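Local coordinates for ALDH21) (Physcomitrella patens subsp. patens, PDB 5MZ5), which catalyses the NADP(+)-dependent oxidation of succinic semialdehyde, as a member of the aldehyde dehydrogenase family, at the interface of chains A and B and the interface of chains A and C. Sequence-based numbering; all coordinates share one arbitrary frame. Chains: chain A/B/C, ALDH21).

Contact 1: the interface of chains A and B. Residues chain A 101, 145-146, 149-150, 152-153; chain B 101, 145-146, 149-150, 152-153.
Two guanidinium groups, A:Arg153 and B:Arg153, cross a two-fold axis in the four-copy assembly deposited for this aldehyde dehydrogenase. They form a charged patch of the subunit interface, in which the arginine just beyond each helix 130-151 reaches the C-terminal end of the partner's helix; the pairing is probably part of the biological oligomer, as is usual in the family. Each arginine, running straight from CG to NE, uses its edge. NH1 of A:Arg153 gives a nearly straight hydrogen bond (165° at H) to the carboxylate oxygen OE1 of B:Glu149, 2.8 Å away, and NH2 of A:Arg153 meets OE1 of B:Glu150 at 2.8 Å. Both oxygens lie in the guanidinium plane, yet each receives its N-H from above its own carboxylate plane. The carboxylate of B:Glu149 stands steeply against the guanidinium (80°). Its other oxygen, OE2, takes the ammonium NZ of A:Lys101 on the syn lone pair at 2.8 Å; this lysine, CG anti to its backbone N and extended beyond, arrives tip to tip from helix 97-113. All these pairings recur with the chains exchanged. On the axis the two Glu149 chains cross obliquely, CG of A:Glu149 3.4 Å from CG of B:Glu149. Their OE2 atoms, A:Glu149 to B:Glu149, stay 4.9 Å apart, and if both carboxylates are ionised, the lysines and arginines probably offset the repulsion. The arginine NE atoms also approach one another, and a water bridges NE of A:Arg153 to OE1 of B:Glu150. Behind this shell, the side-chain amide NE2 of A:Gln145, bent at chi2 (62°), donates to OE2 of A:Glu149 at 2.8 Å, giving that oxygen a second donor beside B:Lys101. NH1 of A:Arg153 also binds the backbone O of A:Glu149, four residues earlier near the helix end, at 2.8 Å, which fixes the rotation of the guanidinium. An alanine in place of A:Arg153 would remove the donors to OE1 of B:Glu149 and OE1 of B:Glu150, and would probably leave B:Glu150 without its main cross-chain partner here and B:Glu149 relying on its lysine and glutamine.

Contact 2: the interface of chains A and C. Residues chain A 139, 142, 474-479; chain C 161, 163-164, 166-167, 170, 508, 510.
The carboxylate of A:Asp477 is held by two nitrogens of A:Arg139, one on each oxygen: the guanidinium NE reaches OD2 at 3.0 Å, a nearly straight bond (169° at H) on the syn lone pair, while NH2 meets OD1 less straight, at 3.1 Å. This side-on salt bridge within chain A ties helix 130-151 to the loop that faces chain C. From the partner, the hydroxyl OG of C:Ser164, placed between its backbone N and carbonyl carbon (chi1 61°), donates to OD2 of A:Asp142 at 2.9 Å, coming from above the carboxylate plane. The guanidinium of C:Arg166, poorly ordered, lays one face over CD of A:Arg139, its plane nearly parallel to the other guanidinium.

Packing carries the rest. A:Val476 points both branches across: CG1 makes a van der Waals contact with the carbonyl O of C:Leu161 at 3.4 Å, and CG2 packs 3.7 Å from CD1 of C:Leu170 as the two side chains slide past each other. A:Leu474 meets C:Leu170 tip to tip and rests CD2 on CG1 of C:Val508 at 3.8 Å. The loop keeps its shape through the backbone N of A:Val476, bonded to the amide oxygen OE1 of A:Gln479 at 2.8 Å. A:Arg139 on the helix and A:Arg475 in the loop contact succinate, the reaction product, in another structure of this protein; the neighbouring subunit is therefore likely to steady both elements around the substrate site, which holds no succinate in this apoform.

Contact 1: the interface of chains A and B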
loop_
_atom_site.group_PDB
_atom_site.type_symbol
_atom_site.label_atom_id
_atom_site.label_comp_id
_atom_site.label_asym_id
_atom_site.label_seq_id
_atom_site.Cartn_x
_atom_site.Cartn_y
_atom_site.Cartn_z
ATOM N N LYS A 101 -12.025 13.823 -12.381
ATOM C CA LYS A 101 -13.174 13.190 -11.738
ATOM C C LYS A 101 -14.497 13.721 -12.298
ATOM O O LYS A 101 -15.400 12.927 -12.561
ATOM C CB LYS A 101 -13.133 13.419 -10.222
ATOM C CG LYS A 101 -14.151 12.569 -9.459
ATOM C CD LYS A 101 -14.138 12.867 -7.977
ATOM C CE LYS A 101 -14.971 11.843 -7.247
ATOM N NZ LYS A 101 -15.372 12.315 -5.905
ATOM N N GLN A 145 -17.465 4.862 -13.245
ATOM C CA GLN A 145 -17.637 5.204 -11.834
ATOM C C GLN A 145 -16.388 4.839 -11.047
ATOM O O GLN A 145 -15.919 5.666 -10.282
ATOM C CB GLN A 145 -18.911 4.575 -11.221
ATOM C CG GLN A 145 -19.148 4.977 -9.740
ATOM C CD GLN A 145 -19.357 6.469 -9.567
ATOM O OE1 GLN A 145 -20.070 7.112 -10.337
ATOM N NE2 GLN A 145 -18.702 7.067 -8.582
ATOM N N VAL A 146 -15.814 3.630 -11.277
ATOM C CA VAL A 146 -14.561 3.199 -10.639
ATOM C C VAL A 146 -13.448 4.196 -11.044
ATOM O O VAL A 146 -12.674 4.614 -10.179
ATOM C CB VAL A 146 -14.167 1.722 -10.967
ATOM C CG1 VAL A 146 -12.771 1.387 -10.443
ATOM C CG2 VAL A 146 -15.190 0.733 -10.406
ATOM N N GLU A 149 -13.575 7.518 -9.177
ATOM C CA GLU A 149 -13.062 7.354 -7.812
ATOM C C GLU A 149 -11.561 7.192 -7.766
ATOM O O GLU A 149 -10.927 7.677 -6.831
ATOM C CB GLU A 149 -13.766 6.174 -7.123
ATOM C CG GLU A 149 -15.252 6.423 -7.022
ATOM C CD GLU A 149 -16.112 5.222 -6.716
ATOM O OE1 GLU A 149 -15.569 4.120 -6.465
ATOM O OE2 GLU A 149 -17.348 5.390 -6.759
ATOM N N GLU A 150 -10.994 6.498 -8.769
ATOM C CA GLU A 150 -9.559 6.279 -8.889
ATOM C C GLU A 150 -8.800 7.553 -9.309
ATOM O O GLU A 150 -7.646 7.717 -8.916
ATOM C CB GLU A 150 -9.244 5.128 -9.849
ATOM C CG GLU A 150 -9.652 3.748 -9.343
ATOM C CD GLU A 150 -9.042 3.249 -8.040
ATOM O OE1 GLU A 150 -9.682 2.396 -7.385
ATOM O OE2 GLU A 150 -7.921 3.679 -7.687
ATOM N N VAL A 152 -8.956 10.548 -8.243
ATOM C CA VAL A 152 -8.601 11.335 -7.055
ATOM C C VAL A 152 -7.791 10.504 -6.044
ATOM O O VAL A 152 -7.573 10.954 -4.927
ATOM C CB VAL A 152 -9.838 12.040 -6.403
ATOM C CG1 VAL A 152 -10.368 13.166 -7.285
ATOM C CG2 VAL A 152 -10.957 11.046 -6.043
ATOM N N ARG A 153 -7.305 9.322 -6.453
ATOM C CA ARG A 153 -6.557 8.397 -5.596
ATOM C C ARG A 153 -5.246 7.922 -6.184
ATOM O O ARG A 153 -4.801 6.823 -5.849
ATOM C CB ARG A 153 -7.406 7.151 -5.303
ATOM C CG ARG A 153 -8.324 7.359 -4.170
ATOM C CD ARG A 153 -9.404 6.287 -4.075
ATOM N NE ARG A 153 -10.219 6.640 -2.923
ATOM C CZ ARG A 153 -11.239 7.483 -2.970
ATOM N NH1 ARG A 153 -11.677 7.940 -4.139
ATOM N NH2 ARG A 153 -11.860 7.843 -1.853
ATOM N N LYS B 101 -22.068 1.722 0.383
ATOM C CA LYS B 101 -21.874 2.785 -0.608
ATOM C C LYS B 101 -23.199 3.453 -0.979
ATOM O O LYS B 101 -23.244 4.678 -1.055
ATOM C CB LYS B 101 -21.194 2.231 -1.875
ATOM C CG LYS B 101 -20.731 3.326 -2.835
ATOM C CD LYS B 101 -20.173 2.752 -4.123
ATOM C CE LYS B 101 -19.465 3.842 -4.899
ATOM N NZ LYS B 101 -19.253 3.467 -6.317
ATOM N N GLN B 145 -19.153 11.810 0.329
ATOM C CA GLN B 145 -18.726 11.345 -0.990
ATOM C C GLN B 145 -17.426 10.552 -0.883
ATOM O O GLN B 145 -17.357 9.472 -1.455
ATOM C CB GLN B 145 -18.618 12.498 -2.012
ATOM C CG GLN B 145 -18.237 12.027 -3.439
ATOM C CD GLN B 145 -19.265 11.095 -4.043
ATOM O OE1 GLN B 145 -20.472 11.325 -3.955
ATOM N NE2 GLN B 145 -18.815 9.999 -4.635
ATOM N N VAL B 146 -16.422 11.058 -0.113
ATOM C CA VAL B 146 -15.154 10.347 0.124
ATOM C C VAL B 146 -15.485 8.999 0.812
ATOM O O VAL B 146 -14.917 7.973 0.423
ATOM C CB VAL B 146 -14.119 11.180 0.957
ATOM C CG1 VAL B 146 -12.897 10.339 1.340
ATOM C CG2 VAL B 146 -13.670 12.434 0.199
ATOM N N GLU B 149 -16.836 6.330 -1.556
ATOM C CA GLU B 149 -15.751 5.767 -2.355
ATOM C C GLU B 149 -14.855 4.843 -1.560
ATOM O O GLU B 149 -14.363 3.845 -2.098
ATOM C CB GLU B 149 -14.940 6.898 -3.009
ATOM C CG GLU B 149 -15.818 7.714 -3.937
ATOM C CD GLU B 149 -15.281 9.061 -4.364
ATOM O OE1 GLU B 149 -14.115 9.388 -4.044
ATOM O OE2 GLU B 149 -16.046 9.803 -5.012
ATOM N N GLU B 150 -14.636 5.173 -0.280
ATOM C CA GLU B 150 -13.819 4.374 0.619
ATOM C C GLU B 150 -14.521 3.079 1.052
ATOM O O GLU B 150 -13.834 2.079 1.286
ATOM C CB GLU B 150 -13.386 5.198 1.841
ATOM C CG GLU B 150 -12.373 6.303 1.558
ATOM C CD GLU B 150 -11.036 5.915 0.942
ATOM O OE1 GLU B 150 -10.423 6.787 0.280
ATOM O OE2 GLU B 150 -10.585 4.760 1.133
ATOM N N VAL B 152 -16.091 0.904 -0.589
ATOM C CA VAL B 152 -15.849 -0.141 -1.586
ATOM C C VAL B 152 -14.356 -0.396 -1.809
ATOM O O VAL B 152 -14.005 -1.093 -2.761
ATOM C CB VAL B 152 -16.604 0.108 -2.937
ATOM C CG1 VAL B 152 -18.089 -0.203 -2.820
ATOM C CG2 VAL B 152 -16.365 1.522 -3.493
ATOM N N ARG B 153 -13.492 0.118 -0.905
ATOM C CA ARG B 153 -12.029 0.030 -0.984
ATOM C C ARG B 153 -11.362 -0.412 0.295
ATOM O O ARG B 153 -10.209 -0.042 0.523
ATOM C CB ARG B 153 -11.447 1.414 -1.351
ATOM C CG ARG B 153 -11.417 1.639 -2.805
ATOM C CD ARG B 153 -11.162 3.088 -3.176
ATOM N NE ARG B 153 -11.174 3.141 -4.626
ATOM C CZ ARG B 153 -12.274 3.294 -5.342
ATOM N NH1 ARG B 153 -13.431 3.554 -4.743
ATOM N NH2 ARG B 153 -12.226 3.227 -6.666
HETATM O O HOH W 1 -8.161 5.876 -0.866
HETATM O O HOH W 2 -8.663 1.692 -5.029
#

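Contact 2: the interface of chains A and C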
loop_
_atom_site.group_PDB
_atom_site.type_symbol
_atom_site.label_atom_id
_atom_site.label_comp_id
_atom_site.label_asym_id
_atom_site.label_seq_id
_atom_site.Cartn_x
_atom_site.Cartn_y
_atom_site.Cartn_z
ATOM N N ARG A 139 -22.353 -2.257 -16.658
ATOM C CA ARG A 139 -20.949 -2.516 -16.388
ATOM C C ARG A 139 -20.076 -1.342 -16.849
ATOM O O ARG A 139 -19.079 -1.053 -16.190
ATOM C CB ARG A 139 -20.515 -3.831 -17.038
ATOM C CG ARG A 139 -20.994 -5.065 -16.268
ATOM C CD ARG A 139 -20.448 -6.344 -16.894
ATOM N NE ARG A 139 -18.991 -6.363 -16.836
ATOM C CZ ARG A 139 -18.209 -7.100 -17.612
ATOM N NH1 ARG A 139 -18.738 -7.927 -18.504
ATOM N NH2 ARG A 139 -16.889 -7.008 -17.511
ATOM N N ASP A 142 -20.381 1.246 -14.237
ATOM C CA ASP A 142 -19.502 0.863 -13.127
ATOM C C ASP A 142 -18.031 1.173 -13.427
ATOM O O ASP A 142 -17.315 1.591 -12.529
ATOM C CB ASP A 142 -19.628 -0.639 -12.781
ATOM C CG ASP A 142 -20.938 -1.107 -12.160
ATOM O OD1 ASP A 142 -21.744 -0.239 -11.737
ATOM O OD2 ASP A 142 -21.155 -2.344 -12.097
ATOM N N LEU A 474 -16.748 -15.054 -15.490
ATOM C CA LEU A 474 -16.941 -13.977 -14.533
ATOM C C LEU A 474 -15.851 -12.907 -14.579
ATOM O O LEU A 474 -14.664 -13.211 -14.513
ATOM C CB LEU A 474 -17.115 -14.544 -13.112
ATOM C CG LEU A 474 -17.403 -13.553 -11.967
ATOM C CD1 LEU A 474 -18.734 -12.823 -12.173
ATOM C CD2 LEU A 474 -17.412 -14.284 -10.630
ATOM N N ARG A 475 -16.276 -11.647 -14.692
ATOM C CA ARG A 475 -15.411 -10.487 -14.628
ATOM C C ARG A 475 -16.054 -9.341 -13.842
ATOM O O ARG A 475 -17.145 -8.884 -14.190
ATOM C CB ARG A 475 -14.962 -9.995 -16.017
ATOM C CG ARG A 475 -13.929 -8.843 -15.893
ATOM C CD ARG A 475 -13.694 -8.120 -17.194
ATOM N NE ARG A 475 -12.727 -7.036 -17.030
ATOM C CZ ARG A 475 -12.264 -6.290 -18.025
ATOM N NH1 ARG A 475 -12.696 -6.482 -19.265
ATOM N NH2 ARG A 475 -11.344 -5.362 -17.792
ATOM N N VAL A 476 -15.345 -8.853 -12.812
ATOM C CA VAL A 476 -15.726 -7.665 -12.056
ATOM C C VAL A 476 -14.876 -6.551 -12.682
ATOM O O VAL A 476 -13.671 -6.723 -12.868
ATOM C CB VAL A 476 -15.536 -7.792 -10.520
ATOM C CG1 VAL A 476 -16.004 -6.518 -9.806
ATOM C CG2 VAL A 476 -16.295 -9.003 -9.986
ATOM N N ASP A 477 -15.498 -5.406 -12.997
ATOM C CA ASP A 477 -14.836 -4.309 -13.707
ATOM C C ASP A 477 -13.693 -3.626 -12.913
ATOM O O ASP A 477 -12.925 -2.856 -13.505
ATOM C CB ASP A 477 -15.874 -3.316 -14.223
ATOM C CG ASP A 477 -16.790 -3.969 -15.254
ATOM O OD1 ASP A 477 -16.340 -4.195 -16.393
ATOM O OD2 ASP A 477 -17.920 -4.335 -14.890
ATOM N N SER A 478 -13.506 -4.009 -11.626
ATOM C CA SER A 478 -12.407 -3.518 -10.802
ATOM C C SER A 478 -11.266 -4.537 -10.634
ATOM O O SER A 478 -10.204 -4.185 -10.107
ATOM C CB SER A 478 -12.926 -3.068 -9.438
ATOM O OG SER A 478 -13.457 -4.160 -8.713
ATOM N N GLN A 479 -11.503 -5.805 -11.020
ATOM C CA GLN A 479 -10.507 -6.865 -10.856
ATOM C C GLN A 479 -9.326 -6.724 -11.842
ATOM O O GLN A 479 -9.538 -6.196 -12.941
ATOM C CB GLN A 479 -11.178 -8.245 -11.022
ATOM C CG GLN A 479 -11.134 -8.807 -12.452
ATOM C CD GLN A 479 -11.862 -10.100 -12.601
ATOM O OE1 GLN A 479 -12.991 -10.258 -12.121
ATOM N NE2 GLN A 479 -11.237 -11.047 -13.285
ATOM N N LEU C 161 -14.968 -7.419 -3.952
ATOM C CA LEU C 161 -15.331 -7.370 -5.363
ATOM C C LEU C 161 -16.815 -7.046 -5.555
ATOM O O LEU C 161 -17.272 -6.861 -6.681
ATOM C CB LEU C 161 -14.874 -8.633 -6.111
ATOM C CG LEU C 161 -13.369 -8.709 -6.446
ATOM C CD1 LEU C 161 -13.022 -10.048 -7.057
ATOM C CD2 LEU C 161 -12.923 -7.562 -7.414
ATOM N N ILE C 163 -18.628 -4.405 -5.587
ATOM C CA ILE C 163 -18.609 -2.952 -5.857
ATOM C C ILE C 163 -19.971 -2.420 -6.337
ATOM O O ILE C 163 -20.179 -1.212 -6.362
ATOM C CB ILE C 163 -17.452 -2.563 -6.832
ATOM C CG1 ILE C 163 -17.616 -3.248 -8.224
ATOM C CG2 ILE C 163 -16.093 -2.856 -6.190
ATOM C CD1 ILE C 163 -16.834 -2.613 -9.430
ATOM N N SER C 164 -20.862 -3.328 -6.759
ATOM C CA SER C 164 -22.210 -3.037 -7.252
ATOM C C SER C 164 -23.070 -4.262 -6.959
ATOM O O SER C 164 -22.518 -5.308 -6.618
ATOM C CB SER C 164 -22.205 -2.655 -8.737
ATOM O OG SER C 164 -21.701 -3.694 -9.556
ATOM N N ARG C 166 -24.883 -6.321 -8.792
ATOM C CA ARG C 166 -24.651 -7.471 -9.680
ATOM C C ARG C 166 -23.442 -8.312 -9.229
ATOM O O ARG C 166 -23.369 -9.503 -9.536
ATOM C CB ARG C 166 -24.535 -7.044 -11.172
ATOM C CG ARG C 166 -23.556 -5.893 -11.444
ATOM C CD ARG C 166 -23.090 -5.806 -12.891
ATOM N NE ARG C 166 -21.729 -6.334 -12.972
ATOM C CZ ARG C 166 -21.361 -7.420 -13.644
ATOM N NH1 ARG C 166 -22.242 -8.087 -14.383
ATOM N NH2 ARG C 166 -20.099 -7.829 -13.613
ATOM N N ASN C 167 -22.521 -7.695 -8.452
ATOM C CA ASN C 167 -21.309 -8.325 -7.935
ATOM C C ASN C 167 -21.411 -8.777 -6.480
ATOM O O ASN C 167 -20.395 -9.061 -5.865
ATOM C CB ASN C 167 -20.117 -7.406 -8.147
ATOM C CG ASN C 167 -19.880 -7.079 -9.595
ATOM O OD1 ASN C 167 -19.740 -7.962 -10.445
ATOM N ND2 ASN C 167 -19.853 -5.800 -9.904
ATOM N N LEU C 170 -19.070 -11.412 -3.902
ATOM C CA LEU C 170 -17.774 -11.570 -4.554
ATOM C C LEU C 170 -16.649 -10.914 -3.790
ATOM O O LEU C 170 -16.783 -9.796 -3.272
ATOM C CB LEU C 170 -17.798 -11.087 -6.016
ATOM C CG LEU C 170 -18.818 -11.784 -6.976
ATOM C CD1 LEU C 170 -18.685 -11.276 -8.379
ATOM C CD2 LEU C 170 -18.641 -13.319 -6.993
ATOM N N VAL C 508 -11.040 -15.090 -7.771
ATOM C CA VAL C 508 -12.342 -14.453 -7.594
ATOM C C VAL C 508 -13.211 -15.494 -6.908
ATOM O O VAL C 508 -13.430 -16.569 -7.463
ATOM C CB VAL C 508 -12.971 -13.886 -8.910
ATOM C CG1 VAL C 508 -14.329 -13.234 -8.628
ATOM C CG2 VAL C 508 -12.033 -12.877 -9.583
ATOM N N ARG C 510 -16.736 -16.667 -5.124
ATOM C CA ARG C 510 -18.186 -16.524 -5.082
ATOM C C ARG C 510 -18.782 -17.221 -3.857
ATOM O O ARG C 510 -18.735 -18.454 -3.751
ATOM C CB ARG C 510 -18.804 -16.976 -6.418
ATOM C CG ARG C 510 -20.224 -17.536 -6.364
ATOM C CD ARG C 510 -21.294 -16.620 -6.886
ATOM N NE ARG C 510 -21.001 -16.045 -8.202
ATOM C CZ ARG C 510 -21.481 -14.870 -8.589
ATOM N NH1 ARG C 510 -22.258 -14.167 -7.781
ATOM N NH2 ARG C 510 -21.170 -14.380 -9.775
#

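The centres of contact 1 and contact 2 lie about 15 Å apart, and helix 130-151 of chain A runs through both, offering A:Arg139 and A:Asp142 to chain C and, further along, A:Gln145 to A:Glu150 to chain B. One helix thus touches two different neighbours in the four-copy assembly, contact 1 through charge and contact 2 mostly through apolar packing around a loop. Contact 2 is the nearer to the predicted active-site residue A:Glu285, about 15 Å from its centre against 22 Å for contact 1. The shared helix could therefore couple subunit packing to the succinate site, although the structure alone does not show such coupling.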